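Local coordinates for conjugal transfer protein TRWB (Escherichia coli, PDB 1E9R) that probably couples ATP hydrolysis to the transport of DNA during bacterial conjugation, as a hexameric coupling protein that resembles ring helicases and F1-ATPase, at residues 20-25 against 410-415; 28-33 against 43-48. All blocks are in the same frame, centred on the assembly; numbering follows the deposited sequence.

The two contacts sit side by side at one edge of the mixed sheet of the P-loop NTPase-type domain, where strand 23-24 is the outermost strand within the chain. Contact 1 (20-25 against 410-415) pairs that strand with the start of strand 415-419. The chain then turns directly into helix 26-33, whose packing on 43-48 is contact 2. Their centres lie about 11 Å apart; Val24, Pro414 and Arg413 touch Leu29, Met32 and Pro48 between them, and one sulfate meets both Ser25 and Arg31. Thus a pairing between an N-terminal strand and one near the C-terminus encloses in sequence the local packing of a helix on the hairpin that follows it.

Contact 1 (20-25 against 410-415); sequences GTRIVS and AGNRPI. With SO4 (sulfate ion), chain J.
A single parallel beta bridge, Ile23 with Ile415, adds strand 23-24 to the edge of the mixed sheet of this P-loop NTPase-type domain. Two backbone hydrogen bonds hold it, both using the backbone of Ile415: its N gives a bond of 2.7 Å to Arg22 O, and its O receives Val24 N at 2.8 Å. Each donor lies nearly along the C=O axis of its acceptor, with the second bond the straighter. Between them the CA-H of Ile23 also points at Ile415 O, 3.2 Å from CA. The two isoleucines fall on the same face of the sheet and cross obliquely, CG1 to CG1. The Ile415 CG1 branch takes the crowded position between backbone N and carbonyl carbon (chi1 65°), and its CD1 ends against Thr21 CG2 at 3.8 Å, the two side chains crossing at about a right angle.

Pro414, the residue before, packs on the side chains flanking Ile23: its CB rests on Arg22 CB, while CG meets Val24 CB. The Arg22 chain bends at chi3 (-65°), so that Pro414 CD sits over one guanidinium face, offset toward the rim, and NH2 comes 3.0 Å from Asn412 O. The Asn412 amide lies almost parallel to the guanidinium, the planes 16° apart.

Further out, a water accepts from Arg22 N and donates to Arg413 O, joining the backbones just before the bridge. Thr21 OG1 bonds to Leu360 O, and Thr21 also packs on Ala395 of the second subunit, which places this edge close to a subunit interface. At the other end Ser25 caps helix 26-33 by bonding to Lys28 N, and its OG also donates to sulfate O4, 3.1 Å away.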
ATOM      1  N   GLY B  20     -33.310 -10.661  -3.997  1.00 31.11           N
ATOM      2  CA  GLY B  20     -32.485  -9.530  -4.381  1.00 32.15           C
ATOM      3  C   GLY B  20     -33.225  -8.211  -4.541  1.00 34.55           C
ATOM      4  O   GLY B  20     -34.227  -7.947  -3.860  1.00 35.71           O
ATOM      5  N   THR B  21     -32.724  -7.382  -5.448  1.00 32.52           N
ATOM      6  CA  THR B  21     -33.302  -6.074  -5.714  1.00 33.77           C
ATOM      7  C   THR B  21     -34.483  -6.130  -6.674  1.00 35.60           C
ATOM      8  O   THR B  21     -34.403  -6.726  -7.750  1.00 34.98           O
ATOM      9  CB  THR B  21     -32.242  -5.106  -6.302  1.00 34.40           C
ATOM     10  OG1 THR B  21     -31.269  -4.804  -5.297  1.00 35.35           O
ATOM     11  CG2 THR B  21     -32.891  -3.809  -6.782  1.00 31.80           C
ATOM     12  N   ARG B  22     -35.581  -5.498  -6.279  1.00 34.94           N
ATOM     13  CA  ARG B  22     -36.767  -5.462  -7.113  1.00 35.63           C
ATOM     14  C   ARG B  22     -36.820  -4.107  -7.781  1.00 35.40           C
ATOM     15  O   ARG B  22     -36.596  -3.092  -7.137  1.00 35.97           O
ATOM     16  CB  ARG B  22     -38.019  -5.649  -6.261  1.00 35.28           C
ATOM     17  CG  ARG B  22     -38.131  -7.004  -5.584  1.00 35.58           C
ATOM     18  CD  ARG B  22     -39.255  -6.999  -4.568  1.00 35.00           C
ATOM     19  NE  ARG B  22     -38.996  -6.079  -3.459  1.00 35.61           N
ATOM     20  CZ  ARG B  22     -39.929  -5.650  -2.610  1.00 37.31           C
ATOM     21  NH1 ARG B  22     -41.187  -6.050  -2.743  1.00 39.98           N
ATOM     22  NH2 ARG B  22     -39.605  -4.834  -1.618  1.00 39.19           N
ATOM     23  N   ILE B  23     -37.079  -4.078  -9.080  1.00 35.53           N
ATOM     24  CA  ILE B  23     -37.198  -2.796  -9.751  1.00 34.10           C
ATOM     25  C   ILE B  23     -38.651  -2.709 -10.175  1.00 34.76           C
ATOM     26  O   ILE B  23     -39.227  -3.661 -10.692  1.00 33.11           O
ATOM     27  CB  ILE B  23     -36.243  -2.653 -10.959  1.00 30.89           C
ATOM     28  CG1 ILE B  23     -36.397  -1.248 -11.557  1.00 34.12           C
ATOM     29  CG2 ILE B  23     -36.489  -3.754 -11.967  1.00 30.35           C
ATOM     30  CD1 ILE B  23     -35.385  -0.899 -12.641  1.00 32.77           C
ATOM     31  N   VAL B  24     -39.239  -1.552  -9.921  1.00 37.71           N
ATOM     32  CA  VAL B  24     -40.640  -1.310 -10.192  1.00 38.41           C
ATOM     33  C   VAL B  24     -40.742  -0.043 -11.037  1.00 40.26           C
ATOM     34  O   VAL B  24     -39.739   0.644 -11.248  1.00 43.45           O
ATOM     35  CB  VAL B  24     -41.365  -1.188  -8.815  1.00 36.84           C
ATOM     36  CG1 VAL B  24     -41.941   0.185  -8.597  1.00 38.35           C
ATOM     37  CG2 VAL B  24     -42.391  -2.248  -8.693  1.00 35.19           C
ATOM     38  N   SER B  25     -41.931   0.255 -11.550  1.00 40.50           N
ATOM     39  CA  SER B  25     -42.123   1.457 -12.365  1.00 38.70           C
ATOM     40  C   SER B  25     -42.243   2.654 -11.425  1.00 37.32           C
ATOM     41  O   SER B  25     -42.616   2.499 -10.261  1.00 36.19           O
ATOM     42  CB  SER B  25     -43.403   1.345 -13.200  1.00 40.60           C
ATOM     43  OG  SER B  25     -44.559   1.525 -12.389  1.00 39.73           O
ATOM     44  N   ALA B 410     -34.622   3.461   1.868  1.00 32.50           N
ATOM     45  CA  ALA B 410     -34.135   2.524   2.874  1.00 32.71           C
ATOM     46  C   ALA B 410     -35.121   1.392   3.103  1.00 33.95           C
ATOM     47  O   ALA B 410     -36.306   1.516   2.780  1.00 31.99           O
ATOM     48  CB  ALA B 410     -33.880   3.261   4.181  1.00 31.98           C
ATOM     49  N   GLY B 411     -34.626   0.291   3.661  1.00 35.00           N
ATOM     50  CA  GLY B 411     -35.489  -0.840   3.934  1.00 37.21           C
ATOM     51  C   GLY B 411     -35.825  -1.704   2.729  1.00 38.20           C
ATOM     52  O   GLY B 411     -35.122  -1.700   1.714  1.00 38.16           O
ATOM     53  N   ASN B 412     -36.924  -2.440   2.846  1.00 38.44           N
ATOM     54  CA  ASN B 412     -37.360  -3.351   1.803  1.00 38.86           C
ATOM     55  C   ASN B 412     -38.276  -2.685   0.785  1.00 38.81           C
ATOM     56  O   ASN B 412     -39.467  -2.975   0.711  1.00 39.11           O
ATOM     57  CB  ASN B 412     -38.045  -4.545   2.462  1.00 37.87           C
ATOM     58  CG  ASN B 412     -38.341  -5.646   1.490  1.00 41.40           C
ATOM     59  OD1 ASN B 412     -37.531  -5.951   0.619  1.00 41.35           O
ATOM     60  ND2 ASN B 412     -39.503  -6.271   1.640  1.00 42.14           N
ATOM     61  N   ARG B 413     -37.700  -1.781   0.002  1.00 37.77           N
ATOM     62  CA  ARG B 413     -38.436  -1.059  -1.029  1.00 38.13           C
ATOM     63  C   ARG B 413     -37.815  -1.347  -2.378  1.00 37.02           C
ATOM     64  O   ARG B 413     -36.595  -1.415  -2.504  1.00 36.94           O
ATOM     65  CB  ARG B 413     -38.338   0.449  -0.825  1.00 38.34           C
ATOM     66  CG  ARG B 413     -38.505   0.916   0.584  1.00 41.91           C
ATOM     67  CD  ARG B 413     -39.944   1.045   0.953  1.00 42.35           C
ATOM     68  NE  ARG B 413     -40.069   1.665   2.262  1.00 48.17           N
ATOM     69  CZ  ARG B 413     -41.227   1.998   2.819  1.00 50.05           C
ATOM     70  NH1 ARG B 413     -42.371   1.764   2.172  1.00 49.08           N
ATOM     71  NH2 ARG B 413     -41.237   2.571   4.023  1.00 49.93           N
ATOM     72  N   PRO B 414     -38.643  -1.530  -3.408  1.00 35.99           N
ATOM     73  CA  PRO B 414     -38.031  -1.787  -4.710  1.00 34.93           C
ATOM     74  C   PRO B 414     -37.453  -0.458  -5.208  1.00 34.91           C
ATOM     75  O   PRO B 414     -37.742   0.594  -4.637  1.00 32.87           O
ATOM     76  CB  PRO B 414     -39.207  -2.272  -5.551  1.00 35.61           C
ATOM     77  CG  PRO B 414     -40.369  -1.551  -4.945  1.00 36.62           C
ATOM     78  CD  PRO B 414     -40.104  -1.686  -3.465  1.00 35.72           C
ATOM     79  N   ILE B 415     -36.624  -0.500  -6.246  1.00 33.76           N
ATOM     80  CA  ILE B 415     -36.050   0.721  -6.790  1.00 33.79           C
ATOM     81  C   ILE B 415     -36.826   1.056  -8.060  1.00 35.24           C
ATOM     82  O   ILE B 415     -37.488   0.189  -8.640  1.00 35.83           O
ATOM     83  CB  ILE B 415     -34.557   0.552  -7.149  1.00 32.60           C
ATOM     84  CG1 ILE B 415     -34.414  -0.456  -8.290  1.00 32.23           C
ATOM     85  CG2 ILE B 415     -33.766   0.117  -5.922  1.00 30.47           C
ATOM     86  CD1 ILE B 415     -33.002  -0.623  -8.804  1.00 35.76           C
TER
HETATM   87  S   SO4 J 602     -48.026   0.003 -12.937  0.85 57.92           S
HETATM   88  O1  SO4 J 602     -48.155   1.475 -12.823  0.85 56.40           O
HETATM   89  O2  SO4 J 602     -48.073  -0.622 -11.603  0.85 58.11           O
HETATM   90  O3  SO4 J 602     -49.129  -0.519 -13.771  0.85 58.29           O
HETATM   91  O4  SO4 J 602     -46.742  -0.350 -13.571  0.85 57.87           O
HETATM   92  O   HOH W   1     -35.364  -3.623  -3.755  1.00 50.96           O

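Contact 2 (28-33 against 43-48); sequences KLKRMT and AGVPMP. With SO4 (sulfate ion), chain J.
With chi1 at 60°, Thr33 holds OG1 in the crowded position between its backbone N and carbonyl carbon, and CG2 anti to the carbonyl carbon. This splits the side chain between two prolines. OG1 donates to Pro46 O at 2.8 Å, lying in the carbonyl plane on a lone pair, while CG2 rests on Pro48 CG at 3.9 Å. The same hydroxyl is pressed against the Pro46 ring, 3.2 Å from CG, with Val45 CG1 on it as well, so the bond is made in largely apolar surroundings. An alanine here would lose both the hydroxyl and the methyl branch, and would probably loosen the end of the helix from the Pro46 carbonyl and the Pro48 ring.

One turn back, Leu29 has CG anti to its backbone N (chi1 177°), which carries CG to 3.8 Å from Val45 CG1, the chains crossing at about a right angle. Lys30 takes the other valine branch: its extended chain runs past Gly44, CE 3.5 Å from Gly44 O, and crosses Val45 CG2. Val45 thus sets one methyl against Leu29 and Thr33 and the other against Lys30.

Arg31 turns away from 43-48. Lys28 CA lies over the centre of its guanidinium, and NH1 donates to sulfate O2 at 2.9 Å, with weak bonds from NH2 to O1 and O2; the ion probably comes from the crystallisation liquor. Leu29 and Val45 also reach Ala416 and Val418 of strand 415-419. The arrangement is a short helix packed, through a small apolar core and one side-chain-to-backbone bond, on the short two-stranded antiparallel hairpin 41-42/45-46, at the edge of the P-loop NTPase-type sheet.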
ATOM      1  N   LYS B  28     -45.684   2.767  -9.875  1.00 37.70           N
ATOM      2  CA  LYS B  28     -45.913   1.760  -8.847  1.00 36.57           C
ATOM      3  C   LYS B  28     -45.186   2.060  -7.526  1.00 37.81           C
ATOM      4  O   LYS B  28     -45.705   1.760  -6.443  1.00 36.54           O
ATOM      5  CB  LYS B  28     -45.516   0.380  -9.370  1.00 32.84           C
ATOM      6  CG  LYS B  28     -45.671  -0.708  -8.334  1.00 34.07           C
ATOM      7  CD  LYS B  28     -45.569  -2.087  -8.951  1.00 33.56           C
ATOM      8  CE  LYS B  28     -45.612  -3.160  -7.879  1.00 33.72           C
ATOM      9  NZ  LYS B  28     -45.337  -4.504  -8.445  1.00 33.06           N
ATOM     10  N   LEU B  29     -43.994   2.647  -7.599  1.00 37.45           N
ATOM     11  CA  LEU B  29     -43.265   2.977  -6.375  1.00 37.98           C
ATOM     12  C   LEU B  29     -44.001   4.087  -5.621  1.00 38.49           C
ATOM     13  O   LEU B  29     -44.174   4.018  -4.399  1.00 36.09           O
ATOM     14  CB  LEU B  29     -41.835   3.430  -6.701  1.00 37.10           C
ATOM     15  CG  LEU B  29     -40.935   3.881  -5.542  1.00 36.85           C
ATOM     16  CD1 LEU B  29     -40.808   2.770  -4.518  1.00 35.37           C
ATOM     17  CD2 LEU B  29     -39.566   4.277  -6.091  1.00 37.17           C
ATOM     18  N   LYS B  30     -44.435   5.108  -6.362  1.00 41.38           N
ATOM     19  CA  LYS B  30     -45.163   6.238  -5.778  1.00 46.21           C
ATOM     20  C   LYS B  30     -46.383   5.667  -5.061  1.00 46.63           C
ATOM     21  O   LYS B  30     -46.774   6.119  -3.983  1.00 46.82           O
ATOM     22  CB  LYS B  30     -45.584   7.231  -6.887  1.00 48.47           C
ATOM     23  CG  LYS B  30     -44.387   7.774  -7.683  1.00 53.01           C
ATOM     24  CD  LYS B  30     -44.724   8.734  -8.828  1.00 55.59           C
ATOM     25  CE  LYS B  30     -43.428   9.125  -9.551  1.00 56.90           C
ATOM     26  NZ  LYS B  30     -43.608   9.926 -10.788  1.00 58.81           N
ATOM     27  N   ARG B  31     -46.963   4.642  -5.667  1.00 46.19           N
ATOM     28  CA  ARG B  31     -48.134   3.976  -5.126  1.00 47.76           C
ATOM     29  C   ARG B  31     -47.782   3.318  -3.797  1.00 48.65           C
ATOM     30  O   ARG B  31     -48.517   3.429  -2.818  1.00 48.05           O
ATOM     31  CB  ARG B  31     -48.606   2.914  -6.125  1.00 48.24           C
ATOM     32  CG  ARG B  31     -50.045   2.445  -5.971  1.00 47.10           C
ATOM     33  CD  ARG B  31     -50.363   1.359  -6.984  1.00 46.12           C
ATOM     34  NE  ARG B  31     -50.094   1.793  -8.343  1.00 47.14           N
ATOM     35  CZ  ARG B  31     -49.564   1.010  -9.271  1.00 45.63           C
ATOM     36  NH1 ARG B  31     -49.252  -0.235  -8.967  1.00 41.77           N
ATOM     37  NH2 ARG B  31     -49.347   1.477 -10.495  1.00 47.11           N
ATOM     38  N   MET B  32     -46.640   2.638  -3.775  1.00 48.22           N
ATOM     39  CA  MET B  32     -46.170   1.930  -2.584  1.00 47.94           C
ATOM     40  C   MET B  32     -45.616   2.789  -1.440  1.00 48.37           C
ATOM     41  O   MET B  32     -45.737   2.412  -0.276  1.00 45.08           O
ATOM     42  CB  MET B  32     -45.107   0.904  -2.977  1.00 49.45           C
ATOM     43  CG  MET B  32     -45.566  -0.130  -3.989  1.00 49.17           C
ATOM     44  SD  MET B  32     -44.215  -1.243  -4.452  1.00 49.90           S
ATOM     45  CE  MET B  32     -44.016  -2.159  -2.956  1.00 48.26           C
ATOM     46  N   THR B  33     -44.991   3.921  -1.756  1.00 47.79           N
ATOM     47  CA  THR B  33     -44.441   4.770  -0.704  1.00 48.19           C
ATOM     48  C   THR B  33     -45.437   5.820  -0.256  1.00 50.02           C
ATOM     49  O   THR B  33     -45.247   6.447   0.784  1.00 50.33           O
ATOM     50  CB  THR B  33     -43.164   5.487  -1.158  1.00 45.61           C
ATOM     51  OG1 THR B  33     -43.447   6.315  -2.288  1.00 43.04           O
ATOM     52  CG2 THR B  33     -42.127   4.488  -1.551  1.00 43.26           C
ATOM     53  N   ALA B  43     -37.690  13.155  -6.693  1.00 36.02           N
ATOM     54  CA  ALA B  43     -37.924  12.926  -8.121  1.00 38.91           C
ATOM     55  C   ALA B  43     -39.393  12.586  -8.397  1.00 40.63           C
ATOM     56  O   ALA B  43     -39.700  11.776  -9.273  1.00 43.03           O
ATOM     57  CB  ALA B  43     -37.029  11.798  -8.624  1.00 39.30           C
ATOM     58  N   GLY B  44     -40.297  13.202  -7.643  1.00 40.45           N
ATOM     59  CA  GLY B  44     -41.709  12.951  -7.837  1.00 40.71           C
ATOM     60  C   GLY B  44     -42.233  11.790  -7.018  1.00 43.49           C
ATOM     61  O   GLY B  44     -43.440  11.531  -6.997  1.00 43.51           O
ATOM     62  N   VAL B  45     -41.335  11.081  -6.341  1.00 43.78           N
ATOM     63  CA  VAL B  45     -41.756   9.947  -5.527  1.00 41.37           C
ATOM     64  C   VAL B  45     -41.824  10.352  -4.067  1.00 42.17           C
ATOM     65  O   VAL B  45     -40.857  10.878  -3.523  1.00 43.69           O
ATOM     66  CB  VAL B  45     -40.788   8.755  -5.648  1.00 40.56           C
ATOM     67  CG1 VAL B  45     -41.372   7.556  -4.925  1.00 41.66           C
ATOM     68  CG2 VAL B  45     -40.521   8.428  -7.109  1.00 40.99           C
ATOM     69  N   PRO B  46     -42.977  10.123  -3.416  1.00 41.09           N
ATOM     70  CA  PRO B  46     -43.110  10.487  -2.002  1.00 40.15           C
ATOM     71  C   PRO B  46     -42.154   9.673  -1.142  1.00 40.54           C
ATOM     72  O   PRO B  46     -42.047   8.451  -1.268  1.00 38.78           O
ATOM     73  CB  PRO B  46     -44.583  10.202  -1.700  1.00 39.50           C
ATOM     74  CG  PRO B  46     -44.917   9.112  -2.639  1.00 41.70           C
ATOM     75  CD  PRO B  46     -44.229   9.536  -3.921  1.00 42.03           C
ATOM     76  N   MET B  47     -41.453  10.373  -0.264  1.00 40.06           N
ATOM     77  CA  MET B  47     -40.484   9.746   0.599  1.00 39.77           C
ATOM     78  C   MET B  47     -41.114   9.172   1.862  1.00 39.18           C
ATOM     79  O   MET B  47     -41.843   9.857   2.573  1.00 40.47           O
ATOM     80  CB  MET B  47     -39.404  10.772   0.946  1.00 40.41           C
ATOM     81  CG  MET B  47     -38.418  10.331   2.004  1.00 39.54           C
ATOM     82  SD  MET B  47     -36.946  11.364   1.978  1.00 39.93           S
ATOM     83  CE  MET B  47     -35.723  10.172   2.546  1.00 39.84           C
ATOM     84  N   PRO B  48     -40.862   7.884   2.137  1.00 38.10           N
ATOM     85  CA  PRO B  48     -41.417   7.260   3.334  1.00 37.63           C
ATOM     86  C   PRO B  48     -41.014   8.115   4.515  1.00 39.57           C
ATOM     87  O   PRO B  48     -39.839   8.432   4.687  1.00 40.54           O
ATOM     88  CB  PRO B  48     -40.737   5.904   3.358  1.00 37.10           C
ATOM     89  CG  PRO B  48     -40.602   5.592   1.911  1.00 38.71           C
ATOM     90  CD  PRO B  48     -40.148   6.896   1.311  1.00 37.63           C
TER
HETATM   91  S   SO4 J 602     -48.026   0.003 -12.937  0.85 57.92           S
HETATM   92  O1  SO4 J 602     -48.155   1.475 -12.823  0.85 56.40           O
HETATM   93  O2  SO4 J 602     -48.073  -0.622 -11.603  0.85 58.11           O
HETATM   94  O3  SO4 J 602     -49.129  -0.519 -13.771  0.85 58.29           O
HETATM   95  O4  SO4 J 602     -46.742  -0.350 -13.571  0.85 57.87           O